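Local coordinates for prophage MuSo2, 43 kDa tail protein (Shewanella oneidensis, PDB 3CDD) that probably forms, as a trimer, part of the central baseplate of a Mu-like contractile phage tail, at residues E5-K10 against A330-V335; G112-Q117 against A123-K128; Y285-W290 against K297-N302. All blocks are in the same frame, centred on the assembly; numbering follows the deposited sequence.

Interaction 1 of 3, residues E5-K10 against A330-V335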
ATOM      1  N   GLU A   5     -35.456  18.586   2.581  1.00 40.83           N
ATOM      2  CA  GLU A   5     -34.761  18.903   1.330  1.00 38.84           C
ATOM      3  C   GLU A   5     -34.231  17.617   0.735  1.00 37.60           C
ATOM      4  O   GLU A   5     -33.661  16.800   1.442  1.00 37.15           O
ATOM      5  CB  GLU A   5     -33.556  19.806   1.600  1.00 39.01           C
ATOM      6  CG  GLU A   5     -33.871  21.257   1.877  1.00 38.92           C
ATOM      7  CD  GLU A   5     -32.616  22.131   1.910  1.00 38.81           C
ATOM      8  OE1 GLU A   5     -31.510  21.627   2.223  1.00 37.25           O
ATOM      9  OE2 GLU A   5     -32.740  23.340   1.631  1.00 38.54           O
ATOM     10  N   GLU A   6     -34.419  17.429  -0.561  1.00 36.25           N
ATOM     11  CA  GLU A   6     -33.921  16.217  -1.198  1.00 34.52           C
ATOM     12  C   GLU A   6     -32.582  16.466  -1.876  1.00 33.13           C
ATOM     13  O   GLU A   6     -32.255  17.607  -2.247  1.00 31.92           O
ATOM     14  CB  GLU A   6     -34.965  15.625  -2.167  1.00 35.44           C
ATOM     15  CG  GLU A   6     -34.914  16.138  -3.589  1.00 36.94           C
ATOM     16  CD  GLU A   6     -36.273  16.044  -4.294  1.00 42.22           C
ATOM     17  OE1 GLU A   6     -37.092  15.164  -3.908  1.00 43.52           O
ATOM     18  OE2 GLU A   6     -36.514  16.859  -5.230  1.00 41.29           O
ATOM     19  N   ILE A   7     -31.813  15.384  -2.017  1.00 31.51           N
ATOM     20  CA  ILE A   7     -30.523  15.430  -2.684  1.00 30.64           C
ATOM     21  C   ILE A   7     -30.600  14.831  -4.102  1.00 30.56           C
ATOM     22  O   ILE A   7     -30.960  13.658  -4.272  1.00 30.64           O
ATOM     23  CB  ILE A   7     -29.425  14.755  -1.827  1.00 30.52           C
ATOM     24  CG1 ILE A   7     -29.226  15.548  -0.523  1.00 29.04           C
ATOM     25  CG2 ILE A   7     -28.116  14.682  -2.615  1.00 29.19           C
ATOM     26  CD1 ILE A   7     -28.838  14.720   0.691  1.00 27.73           C
ATOM     27  N   VAL A   8     -30.247  15.638  -5.105  1.00 29.68           N
ATOM     28  CA  VAL A   8     -30.456  15.259  -6.505  1.00 29.88           C
ATOM     29  C   VAL A   8     -29.162  15.313  -7.330  1.00 30.42           C
ATOM     30  O   VAL A   8     -28.419  16.303  -7.311  1.00 30.31           O
ATOM     31  CB  VAL A   8     -31.623  16.090  -7.213  1.00 30.43           C
ATOM     32  CG1 VAL A   8     -32.918  16.125  -6.367  1.00 28.47           C
ATOM     33  CG2 VAL A   8     -31.192  17.513  -7.539  1.00 30.43           C
ATOM     34  N   LEU A   9     -28.881  14.222  -8.022  1.00 30.76           N
ATOM     35  CA  LEU A   9     -27.853  14.212  -9.036  1.00 31.11           C
ATOM     36  C   LEU A   9     -28.517  14.418 -10.389  1.00 31.95           C
ATOM     37  O   LEU A   9     -29.467  13.694 -10.754  1.00 31.79           O
ATOM     38  CB  LEU A   9     -27.088  12.890  -9.030  1.00 31.05           C
ATOM     39  CG  LEU A   9     -25.983  12.779 -10.086  1.00 31.43           C
ATOM     40  CD1 LEU A   9     -24.681  12.273  -9.463  1.00 31.84           C
ATOM     41  CD2 LEU A   9     -26.407  11.916 -11.259  1.00 29.54           C
ATOM     42  N   LYS A  10     -28.002  15.399 -11.128  1.00 31.80           N
ATOM     43  CA  LYS A  10     -28.417  15.649 -12.505  1.00 32.41           C
ATOM     44  C   LYS A  10     -27.245  15.298 -13.433  1.00 32.54           C
ATOM     45  O   LYS A  10     -26.126  15.751 -13.227  1.00 30.84           O
ATOM     46  CB  LYS A  10     -28.826  17.114 -12.689  1.00 31.56           C
ATOM     47  CG  LYS A  10     -30.065  17.550 -11.876  1.00 32.50           C
ATOM     48  CD  LYS A  10     -30.535  18.954 -12.299  1.00 32.75           C
ATOM     49  CE  LYS A  10     -31.585  19.510 -11.348  1.00 33.87           C
ATOM     50  NZ  LYS A  10     -32.002  20.913 -11.696  1.00 34.64           N
ATOM     51  N   ALA A 330     -29.458   5.801   8.088  1.00 39.77           N
ATOM     52  CA  ALA A 330     -29.311   6.406   9.419  1.00 39.72           C
ATOM     53  C   ALA A 330     -29.553   7.927   9.438  1.00 39.41           C
ATOM     54  O   ALA A 330     -29.971   8.473  10.473  1.00 40.27           O
ATOM     55  CB  ALA A 330     -27.952   6.098   9.978  1.00 39.29           C
ATOM     56  N   GLY A 331     -29.284   8.596   8.316  1.00 37.79           N
ATOM     57  CA  GLY A 331     -29.529  10.031   8.185  1.00 36.31           C
ATOM     58  C   GLY A 331     -28.404  10.804   7.510  1.00 34.58           C
ATOM     59  O   GLY A 331     -27.429  10.220   7.038  1.00 33.84           O
ATOM     60  N   ARG A 332     -28.586  12.117   7.434  1.00 33.59           N
ATOM     61  CA  ARG A 332     -27.598  13.035   6.899  1.00 32.98           C
ATOM     62  C   ARG A 332     -26.618  13.459   7.963  1.00 32.64           C
ATOM     63  O   ARG A 332     -27.020  13.846   9.069  1.00 32.81           O
ATOM     64  CB  ARG A 332     -28.273  14.298   6.410  1.00 32.59           C
ATOM     65  CG  ARG A 332     -28.611  14.275   4.991  1.00 33.01           C
ATOM     66  CD  ARG A 332     -29.859  15.060   4.793  1.00 32.78           C
ATOM     67  NE  ARG A 332     -30.659  14.473   3.733  1.00 32.10           N
ATOM     68  CZ  ARG A 332     -31.558  15.133   3.031  1.00 30.81           C
ATOM     69  NH1 ARG A 332     -31.759  16.426   3.262  1.00 27.35           N
ATOM     70  NH2 ARG A 332     -32.235  14.492   2.091  1.00 31.77           N
ATOM     71  N   LEU A 333     -25.339  13.424   7.613  1.00 31.12           N
ATOM     72  CA  LEU A 333     -24.278  13.788   8.533  1.00 30.56           C
ATOM     73  C   LEU A 333     -23.267  14.640   7.796  1.00 29.67           C
ATOM     74  O   LEU A 333     -23.187  14.599   6.582  1.00 29.52           O
ATOM     75  CB  LEU A 333     -23.594  12.527   9.050  1.00 31.38           C
ATOM     76  CG  LEU A 333     -24.340  11.543   9.941  1.00 32.70           C
ATOM     77  CD1 LEU A 333     -23.403  10.375  10.238  1.00 31.78           C
ATOM     78  CD2 LEU A 333     -24.750  12.232  11.213  1.00 32.92           C
ATOM     79  N   ALA A 334     -22.518  15.441   8.529  1.00 29.97           N
ATOM     80  CA  ALA A 334     -21.375  16.142   7.956  1.00 30.43           C
ATOM     81  C   ALA A 334     -20.202  15.913   8.877  1.00 31.14           C
ATOM     82  O   ALA A 334     -20.306  16.048  10.107  1.00 32.07           O
ATOM     83  CB  ALA A 334     -21.652  17.658   7.763  1.00 29.98           C
ATOM     84  N   VAL A 335     -19.083  15.530   8.294  1.00 30.43           N
ATOM     85  CA  VAL A 335     -17.896  15.396   9.082  1.00 30.86           C
ATOM     86  C   VAL A 335     -16.970  16.564   8.773  1.00 30.41           C
ATOM     87  O   VAL A 335     -16.501  16.705   7.662  1.00 29.94           O
ATOM     88  CB  VAL A 335     -17.187  14.063   8.822  1.00 30.39           C
ATOM     89  CG1 VAL A 335     -15.988  13.958   9.726  1.00 31.99           C
ATOM     90  CG2 VAL A 335     -18.155  12.879   9.043  1.00 31.74           C
TER

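Interaction 2 of 3, residues G112-Q117 against A123-K128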
ATOM      1  N   GLY A 112       5.073  27.842 -24.485  1.00 31.49           N
ATOM      2  CA  GLY A 112       5.745  27.121 -23.393  1.00 31.33           C
ATOM      3  C   GLY A 112       6.297  27.938 -22.241  1.00 31.06           C
ATOM      4  O   GLY A 112       7.043  27.406 -21.413  1.00 31.06           O
ATOM      5  N   GLN A 113       5.936  29.222 -22.184  1.00 30.61           N
ATOM      6  CA  GLN A 113       6.401  30.105 -21.112  1.00 30.85           C
ATOM      7  C   GLN A 113       5.547  31.356 -20.953  1.00 30.24           C
ATOM      8  O   GLN A 113       5.009  31.889 -21.926  1.00 30.21           O
ATOM      9  CB  GLN A 113       7.884  30.480 -21.297  1.00 31.00           C
ATOM     10  CG  GLN A 113       8.155  31.589 -22.281  1.00 31.37           C
ATOM     11  CD  GLN A 113       9.638  31.871 -22.436  1.00 31.87           C
ATOM     12  OE1 GLN A 113      10.109  32.980 -22.149  1.00 31.75           O
ATOM     13  NE2 GLN A 113      10.388  30.866 -22.895  1.00 31.61           N
ATOM     14  N   PHE A 114       5.430  31.817 -19.713  1.00 29.76           N
ATOM     15  CA  PHE A 114       4.683  33.039 -19.400  1.00 29.16           C
ATOM     16  C   PHE A 114       5.641  34.145 -18.979  1.00 28.70           C
ATOM     17  O   PHE A 114       6.531  33.922 -18.156  1.00 28.57           O
ATOM     18  CB  PHE A 114       3.634  32.779 -18.303  1.00 28.93           C
ATOM     19  CG  PHE A 114       2.715  31.625 -18.609  1.00 28.97           C
ATOM     20  CD1 PHE A 114       2.999  30.351 -18.135  1.00 28.95           C
ATOM     21  CD2 PHE A 114       1.574  31.811 -19.398  1.00 28.24           C
ATOM     22  CE1 PHE A 114       2.154  29.279 -18.436  1.00 27.98           C
ATOM     23  CE2 PHE A 114       0.730  30.749 -19.702  1.00 27.93           C
ATOM     24  CZ  PHE A 114       1.020  29.482 -19.223  1.00 28.22           C
ATOM     25  N   ASN A 115       5.436  35.336 -19.543  1.00 28.47           N
ATOM     26  CA  ASN A 115       6.317  36.482 -19.333  1.00 28.04           C
ATOM     27  C   ASN A 115       5.610  37.588 -18.577  1.00 27.48           C
ATOM     28  O   ASN A 115       4.620  38.140 -19.062  1.00 27.06           O
ATOM     29  CB  ASN A 115       6.796  37.056 -20.680  1.00 28.29           C
ATOM     30  CG  ASN A 115       7.260  35.988 -21.641  1.00 29.37           C
ATOM     31  OD1 ASN A 115       8.224  35.269 -21.372  1.00 31.18           O
ATOM     32  ND2 ASN A 115       6.578  35.878 -22.777  1.00 30.68           N
ATOM     33  N   ASN A 116       6.132  37.919 -17.400  1.00 27.44           N
ATOM     34  CA  ASN A 116       5.660  39.071 -16.613  1.00 27.81           C
ATOM     35  C   ASN A 116       4.170  38.984 -16.278  1.00 27.87           C
ATOM     36  O   ASN A 116       3.444  39.980 -16.300  1.00 27.95           O
ATOM     37  CB  ASN A 116       6.023  40.391 -17.318  1.00 27.82           C
ATOM     38  CG  ASN A 116       7.518  40.543 -17.513  1.00 29.21           C
ATOM     39  OD1 ASN A 116       8.283  40.462 -16.551  1.00 31.82           O
ATOM     40  ND2 ASN A 116       7.950  40.773 -18.758  1.00 29.99           N
ATOM     41  N   GLN A 117       3.736  37.766 -15.965  1.00 27.85           N
ATOM     42  CA  GLN A 117       2.345  37.470 -15.677  1.00 28.12           C
ATOM     43  C   GLN A 117       2.169  37.202 -14.197  1.00 28.19           C
ATOM     44  O   GLN A 117       3.025  36.580 -13.558  1.00 28.55           O
ATOM     45  CB  GLN A 117       1.898  36.228 -16.461  1.00 28.15           C
ATOM     46  CG  GLN A 117       2.027  36.342 -17.981  1.00 28.81           C
ATOM     47  CD  GLN A 117       1.132  37.423 -18.553  1.00 30.55           C
ATOM     48  OE1 GLN A 117      -0.092  37.329 -18.470  1.00 32.74           O
ATOM     49  NE2 GLN A 117       1.734  38.463 -19.124  1.00 28.32           N
ATOM     50  N   ALA A 123      -3.327  31.530 -14.500  1.00 28.00           N
ATOM     51  CA  ALA A 123      -4.450  30.628 -14.208  1.00 28.79           C
ATOM     52  C   ALA A 123      -5.584  30.821 -15.212  1.00 29.73           C
ATOM     53  O   ALA A 123      -6.169  29.836 -15.655  1.00 30.62           O
ATOM     54  CB  ALA A 123      -4.940  30.796 -12.763  1.00 28.16           C
ATOM     55  N   ASP A 124      -5.879  32.078 -15.581  1.00 30.33           N
ATOM     56  CA  ASP A 124      -6.852  32.381 -16.648  1.00 31.26           C
ATOM     57  C   ASP A 124      -6.499  31.657 -17.955  1.00 31.16           C
ATOM     58  O   ASP A 124      -7.375  31.066 -18.609  1.00 31.20           O
ATOM     59  CB  ASP A 124      -6.952  33.902 -16.916  1.00 31.97           C
ATOM     60  CG  ASP A 124      -7.716  34.671 -15.818  1.00 33.77           C
ATOM     61  OD1 ASP A 124      -8.373  34.052 -14.962  1.00 37.23           O
ATOM     62  OD2 ASP A 124      -7.667  35.920 -15.819  1.00 37.06           O
ATOM     63  N   ILE A 125      -5.213  31.697 -18.321  1.00 30.79           N
ATOM     64  CA  ILE A 125      -4.710  31.042 -19.540  1.00 30.52           C
ATOM     65  C   ILE A 125      -4.874  29.517 -19.538  1.00 29.84           C
ATOM     66  O   ILE A 125      -5.540  28.962 -20.416  1.00 29.24           O
ATOM     67  CB  ILE A 125      -3.223  31.413 -19.850  1.00 30.89           C
ATOM     68  CG1 ILE A 125      -3.112  32.893 -20.255  1.00 31.26           C
ATOM     69  CG2 ILE A 125      -2.684  30.521 -20.993  1.00 31.39           C
ATOM     70  CD1 ILE A 125      -1.712  33.495 -20.157  1.00 31.23           C
ATOM     71  N   VAL A 126      -4.280  28.840 -18.550  1.00 28.97           N
ATOM     72  CA  VAL A 126      -4.285  27.369 -18.540  1.00 28.47           C
ATOM     73  C   VAL A 126      -5.664  26.736 -18.286  1.00 28.47           C
ATOM     74  O   VAL A 126      -5.882  25.594 -18.659  1.00 27.93           O
ATOM     75  CB  VAL A 126      -3.192  26.771 -17.598  1.00 28.54           C
ATOM     76  CG1 VAL A 126      -1.777  27.281 -18.024  1.00 27.61           C
ATOM     77  CG2 VAL A 126      -3.491  27.086 -16.121  1.00 27.82           C
ATOM     78  N   CYS A 127      -6.577  27.505 -17.678  1.00 28.80           N
ATOM     79  CA  CYS A 127      -7.916  27.035 -17.273  1.00 28.80           C
ATOM     80  C   CYS A 127      -8.954  27.144 -18.382  1.00 28.78           C
ATOM     81  O   CYS A 127      -9.908  26.355 -18.427  1.00 27.76           O
ATOM     82  CB  CYS A 127      -8.415  27.837 -16.067  1.00 28.88           C
ATOM     83  SG  CYS A 127      -7.800  27.237 -14.479  1.00 31.12           S
ATOM     84  N   LYS A 128      -8.755  28.132 -19.262  1.00 28.31           N
ATOM     85  CA  LYS A 128      -9.716  28.498 -20.295  1.00 29.03           C
ATOM     86  C   LYS A 128     -10.130  27.355 -21.238  1.00 28.96           C
ATOM     87  O   LYS A 128     -11.320  27.154 -21.420  1.00 29.82           O
ATOM     88  CB  LYS A 128      -9.212  29.720 -21.094  1.00 28.97           C
ATOM     89  CG  LYS A 128     -10.131  30.165 -22.218  1.00 30.44           C
ATOM     90  CD  LYS A 128      -9.992  31.657 -22.457  1.00 32.17           C
ATOM     91  CE  LYS A 128     -11.036  32.153 -23.428  1.00 33.58           C
ATOM     92  NZ  LYS A 128     -10.454  32.350 -24.791  1.00 34.53           N
TER

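Interaction 3 of 3, residues Y285-W290 against K297-N302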
ATOM      1  N   TYR A 285     -15.130  16.415  13.505  1.00 29.29           N
ATOM      2  CA  TYR A 285     -16.388  16.546  14.204  1.00 29.33           C
ATOM      3  C   TYR A 285     -17.543  16.106  13.324  1.00 28.97           C
ATOM      4  O   TYR A 285     -17.738  16.634  12.249  1.00 29.11           O
ATOM      5  CB  TYR A 285     -16.589  18.018  14.678  1.00 28.97           C
ATOM      6  CG  TYR A 285     -15.631  18.352  15.825  1.00 29.09           C
ATOM      7  CD1 TYR A 285     -14.321  18.770  15.580  1.00 30.97           C
ATOM      8  CD2 TYR A 285     -16.018  18.159  17.135  1.00 27.67           C
ATOM      9  CE1 TYR A 285     -13.416  19.023  16.651  1.00 31.91           C
ATOM     10  CE2 TYR A 285     -15.144  18.424  18.201  1.00 29.73           C
ATOM     11  CZ  TYR A 285     -13.854  18.841  17.950  1.00 30.70           C
ATOM     12  OH  TYR A 285     -13.020  19.064  19.016  1.00 31.41           O
ATOM     13  N   THR A 286     -18.328  15.168  13.828  1.00 28.94           N
ATOM     14  CA  THR A 286     -19.507  14.671  13.142  1.00 27.49           C
ATOM     15  C   THR A 286     -20.708  15.432  13.699  1.00 28.34           C
ATOM     16  O   THR A 286     -20.975  15.394  14.914  1.00 27.98           O
ATOM     17  CB  THR A 286     -19.676  13.184  13.409  1.00 27.40           C
ATOM     18  OG1 THR A 286     -18.502  12.462  12.954  1.00 26.43           O
ATOM     19  CG2 THR A 286     -20.937  12.649  12.752  1.00 27.16           C
ATOM     20  N   VAL A 287     -21.431  16.115  12.801  1.00 27.55           N
ATOM     21  CA  VAL A 287     -22.660  16.814  13.145  1.00 26.92           C
ATOM     22  C   VAL A 287     -23.837  16.245  12.328  1.00 27.29           C
ATOM     23  O   VAL A 287     -23.632  15.584  11.286  1.00 26.07           O
ATOM     24  CB  VAL A 287     -22.516  18.368  12.943  1.00 27.08           C
ATOM     25  CG1 VAL A 287     -21.356  18.922  13.828  1.00 28.06           C
ATOM     26  CG2 VAL A 287     -22.269  18.726  11.487  1.00 23.90           C
ATOM     27  N   THR A 288     -25.053  16.507  12.807  1.00 26.85           N
ATOM     28  CA  THR A 288     -26.273  16.124  12.130  1.00 27.54           C
ATOM     29  C   THR A 288     -26.641  17.183  11.080  1.00 28.15           C
ATOM     30  O   THR A 288     -26.622  18.383  11.367  1.00 28.37           O
ATOM     31  CB  THR A 288     -27.437  15.920  13.152  1.00 28.10           C
ATOM     32  OG1 THR A 288     -27.220  14.713  13.893  1.00 26.92           O
ATOM     33  CG2 THR A 288     -28.801  15.801  12.448  1.00 27.45           C
ATOM     34  N   GLY A 289     -26.975  16.740   9.863  1.00 28.41           N
ATOM     35  CA  GLY A 289     -27.382  17.668   8.801  1.00 28.18           C
ATOM     36  C   GLY A 289     -26.196  18.222   8.028  1.00 27.05           C
ATOM     37  O   GLY A 289     -25.110  18.327   8.539  1.00 27.46           O
ATOM     38  N   TRP A 290     -26.415  18.556   6.774  1.00 26.95           N
ATOM     39  CA  TRP A 290     -25.406  19.201   5.929  1.00 26.40           C
ATOM     40  C   TRP A 290     -25.456  20.727   6.099  1.00 26.69           C
ATOM     41  O   TRP A 290     -24.537  21.454   5.675  1.00 26.00           O
ATOM     42  CB  TRP A 290     -25.751  18.872   4.488  1.00 26.62           C
ATOM     43  CG  TRP A 290     -25.517  17.459   4.101  1.00 26.04           C
ATOM     44  CD1 TRP A 290     -25.294  16.374   4.931  1.00 27.28           C
ATOM     45  CD2 TRP A 290     -25.453  16.962   2.760  1.00 26.48           C
ATOM     46  NE1 TRP A 290     -25.105  15.218   4.161  1.00 26.53           N
ATOM     47  CE2 TRP A 290     -25.196  15.563   2.834  1.00 25.48           C
ATOM     48  CE3 TRP A 290     -25.551  17.570   1.498  1.00 24.46           C
ATOM     49  CZ2 TRP A 290     -25.072  14.771   1.689  1.00 27.08           C
ATOM     50  CZ3 TRP A 290     -25.433  16.784   0.370  1.00 24.97           C
ATOM     51  CH2 TRP A 290     -25.183  15.403   0.469  1.00 25.73           C
ATOM     52  N   LYS A 297     -27.142  27.694   6.262  1.00 30.63           N
ATOM     53  CA  LYS A 297     -26.182  27.605   5.179  1.00 30.87           C
ATOM     54  C   LYS A 297     -25.460  26.277   5.266  1.00 30.47           C
ATOM     55  O   LYS A 297     -25.265  25.728   6.352  1.00 31.22           O
ATOM     56  CB  LYS A 297     -25.194  28.781   5.204  1.00 31.89           C
ATOM     57  CG  LYS A 297     -25.856  30.174   5.109  1.00 32.47           C
ATOM     58  CD  LYS A 297     -26.084  30.609   3.662  1.00 36.16           C
ATOM     59  CE  LYS A 297     -26.692  32.009   3.562  1.00 35.66           C
ATOM     60  NZ  LYS A 297     -28.156  31.999   3.283  1.00 38.24           N
ATOM     61  N   LEU A 298     -25.105  25.731   4.104  1.00 29.86           N
ATOM     62  CA  LEU A 298     -24.259  24.551   4.035  1.00 28.55           C
ATOM     63  C   LEU A 298     -22.957  24.803   4.791  1.00 28.44           C
ATOM     64  O   LEU A 298     -22.414  25.902   4.711  1.00 28.79           O
ATOM     65  CB  LEU A 298     -23.950  24.221   2.570  1.00 28.05           C
ATOM     66  CG  LEU A 298     -25.112  23.681   1.717  1.00 28.78           C
ATOM     67  CD1 LEU A 298     -24.690  23.424   0.250  1.00 28.97           C
ATOM     68  CD2 LEU A 298     -25.798  22.434   2.344  1.00 24.31           C
ATOM     69  N   TRP A 299     -22.465  23.803   5.529  1.00 26.98           N
ATOM     70  CA  TRP A 299     -21.107  23.856   6.072  1.00 27.14           C
ATOM     71  C   TRP A 299     -20.144  24.109   4.929  1.00 27.28           C
ATOM     72  O   TRP A 299     -20.291  23.515   3.866  1.00 28.14           O
ATOM     73  CB  TRP A 299     -20.721  22.528   6.725  1.00 25.93           C
ATOM     74  CG  TRP A 299     -21.436  22.284   8.006  1.00 26.10           C
ATOM     75  CD1 TRP A 299     -22.530  21.474   8.206  1.00 21.91           C
ATOM     76  CD2 TRP A 299     -21.102  22.835   9.280  1.00 26.36           C
ATOM     77  NE1 TRP A 299     -22.869  21.474   9.533  1.00 21.50           N
ATOM     78  CE2 TRP A 299     -22.018  22.306  10.215  1.00 24.71           C
ATOM     79  CE3 TRP A 299     -20.092  23.710   9.733  1.00 26.80           C
ATOM     80  CZ2 TRP A 299     -21.986  22.660  11.573  1.00 26.93           C
ATOM     81  CZ3 TRP A 299     -20.061  24.060  11.074  1.00 23.86           C
ATOM     82  CH2 TRP A 299     -20.989  23.521  11.985  1.00 26.43           C
ATOM     83  N   ASN A 300     -19.134  24.949   5.163  1.00 27.50           N
ATOM     84  CA  ASN A 300     -18.295  25.458   4.069  1.00 27.29           C
ATOM     85  C   ASN A 300     -16.832  25.398   4.451  1.00 27.12           C
ATOM     86  O   ASN A 300     -16.499  25.709   5.571  1.00 25.45           O
ATOM     87  CB  ASN A 300     -18.704  26.900   3.746  1.00 26.95           C
ATOM     88  CG  ASN A 300     -18.127  27.412   2.427  1.00 28.07           C
ATOM     89  OD1 ASN A 300     -17.530  26.663   1.632  1.00 29.31           O
ATOM     90  ND2 ASN A 300     -18.313  28.693   2.189  1.00 24.90           N
ATOM     91  N   ILE A 301     -15.969  24.968   3.524  1.00 27.56           N
ATOM     92  CA  ILE A 301     -14.531  24.930   3.780  1.00 28.07           C
ATOM     93  C   ILE A 301     -13.999  26.354   3.877  1.00 27.77           C
ATOM     94  O   ILE A 301     -14.623  27.287   3.388  1.00 27.95           O
ATOM     95  CB  ILE A 301     -13.703  24.158   2.693  1.00 27.83           C
ATOM     96  CG1 ILE A 301     -13.980  24.702   1.277  1.00 28.15           C
ATOM     97  CG2 ILE A 301     -13.916  22.628   2.806  1.00 29.64           C
ATOM     98  CD1 ILE A 301     -13.179  23.972   0.158  1.00 28.21           C
ATOM     99  N   ASN A 302     -12.836  26.506   4.505  1.00 28.33           N
ATOM    100  CA  ASN A 302     -12.186  27.815   4.644  1.00 28.23           C
ATOM    101  C   ASN A 302     -13.099  28.818   5.329  1.00 28.20           C
ATOM    102  O   ASN A 302     -13.248  29.963   4.882  1.00 28.37           O
ATOM    103  CB  ASN A 302     -11.694  28.338   3.292  1.00 27.63           C
ATOM    104  CG  ASN A 302     -10.583  29.351   3.433  1.00 28.33           C
ATOM    105  OD1 ASN A 302      -9.916  29.409   4.479  1.00 28.71           O
ATOM    106  ND2 ASN A 302     -10.371  30.170   2.386  1.00 24.46           N
TER
HETATM  107  O   HOH W   1     -25.448  20.646  10.831  1.00 22.05           O

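Interaction 1 of 3, residues E5-K10 against A330-V335
Arg-332 reaches from strand 331-339 to the chain entering strand 7-11, so the two segments meet mainly through one long side chain: their closest CA pair, Ile-7 and Arg-332, is still 10.3 Å apart. From CB the arginine runs toward the other segment, and bends at chi2 and chi3 turn its flat end onto Ile-7. Its first close neighbour across the contact is met at NE, which lies 3.6 Å from Ile-7 CD1. Ile-7 CD1 sits over one face of the guanidinium, displaced toward the rim, and is also 3.6 Å from Arg-332 CZ. These segments fall in the N-terminal and fourth GpP-like family regions, both assigned to the phage-barrel clan, so the arginine bridges sequence regions far apart in the chain. At the tip, both terminal nitrogens converge end-on on one backbone acceptor. Arg-332 NH1 bonds Glu-5 O at 2.7 Å, and Arg-332 NH2 bonds the same Glu-5 O at 2.8 Å. The oxygen lies only 1° from the guanidinium plane, but the N-H...O angles of 145° and 137° show that sharing one acceptor leaves both bonds bent. The rotation of the group is further fixed by a salt bridge from Arg-332 NE to Glu-327, while the carboxylate of Glu-5 turns to Arg-291 instead.

Interaction 2 of 3, residues G112-Q117 against A123-K128
Gln-117 folds back on its own segment, donating from NE2 to Asn-115 O at 2.9 Å with an N-H...O angle of 166°, while its other amide atom, OE1, comes within 4.5 Å of Ile-125 CD1. The acceptor lies in the amide plane of Gln-117, whereas the donor is tilted 30° from the carbonyl plane of Asn-115; this bond spans the corner at Asn-116, between strand 113-115 and helix 119-127. The arrangement is a strand-to-helix connection within the gp44-like second-domain region, in which strand 113-115 pairs antiparallel with strand 144-148 and the helix packs beside it. Across the contact there is no hydrogen bond; what holds the segments together is apolar side-chain contact. The side chains of Phe-114 and Ile-125 run past each other in opposite directions. Phe-114 CG stands beside its backbone N, anti to the carbonyl carbon (chi1 -53°), which projects the ring toward the helix. Ile-125 then meets that ring with both of its methyls: CG2 approaches the edge, near the ring plane, 3.7 Å from Phe-114 CE2, and CD1 lies at 3.8 Å from Phe-114 CD2. The same ring stacks on Tyr-109 and touches Leu-158 of helix 155-164, which also packs on Val-126 through Leu-159. One helix residue further on, Val-126 CG1 reaches the far end of the ring obliquely, 3.8 Å from Phe-114 CZ.

Interaction 3 of 3, residues Y285-W290 against K297-N302
Beyond strand 281-288 the chain doubles back so that Trp-290 and Leu-298 face each other with CA atoms 5.8 Å apart, and Trp-299 N donates to Trp-290 O at 3.1 Å, the N-H...O angle being 166°. The same oxygen, Trp-290 O, takes a CA-H...O contact from Leu-298 CA at 3.5 Å. Leu-298 adds a looser apolar touch, its CD2 lying 4.2 Å from Trp-290 CB, whereas the indole of Trp-290 is directed elsewhere and hydrogen-bonds through NE1 to Ser-326 O. These contacts close the connection between strands 281-288 and 304-309 in the GpP fourth-domain region, and the Trp-299 indole lies against the end of the first strand. Val-287 points toward that indole, and the two side chains meet at a slant. CG2 of the valine is 3.4 Å from Trp-299 NE1 and 3.8 Å from Trp-299 CE2. The buried indole N-H is satisfied by a water in the ring plane, at the edge: Trp-299 NE1 donates to the water oxygen over 3.0 Å, and this water oxygen in turn hydrogen-bonds Thr-288 O at 2.6 Å. Trp-299 also touches Ile-320 and Ile-323 of strand 317-328, and Leu-192, which Val-287 touches as well.

How the interactions relate
From the N terminus, segment 5-10 opens the loop that interaction 1 closes only at 330-335, after more than 300 residues, and both other contacts lie nested within it. Interaction 2 closes first, a short loop from 112-117 to 123-128 in the gp44-like region, on the opposite side of the chain's centre and about 20 Å from interaction 1 at the nearest atoms. Interaction 3 follows in series, closing the turn from 285-290 to 297-302. It touches interaction 1 directly, because strands 281-288 and 331-339 are antiparallel neighbours: Ala-334 O faces Val-287 N at 2.9 Å, a probable hydrogen bond. Interaction 1 thus ties the N-terminal strand to strand 331-339, while interaction 3 holds the turn that follows its neighbour, strand 281-288.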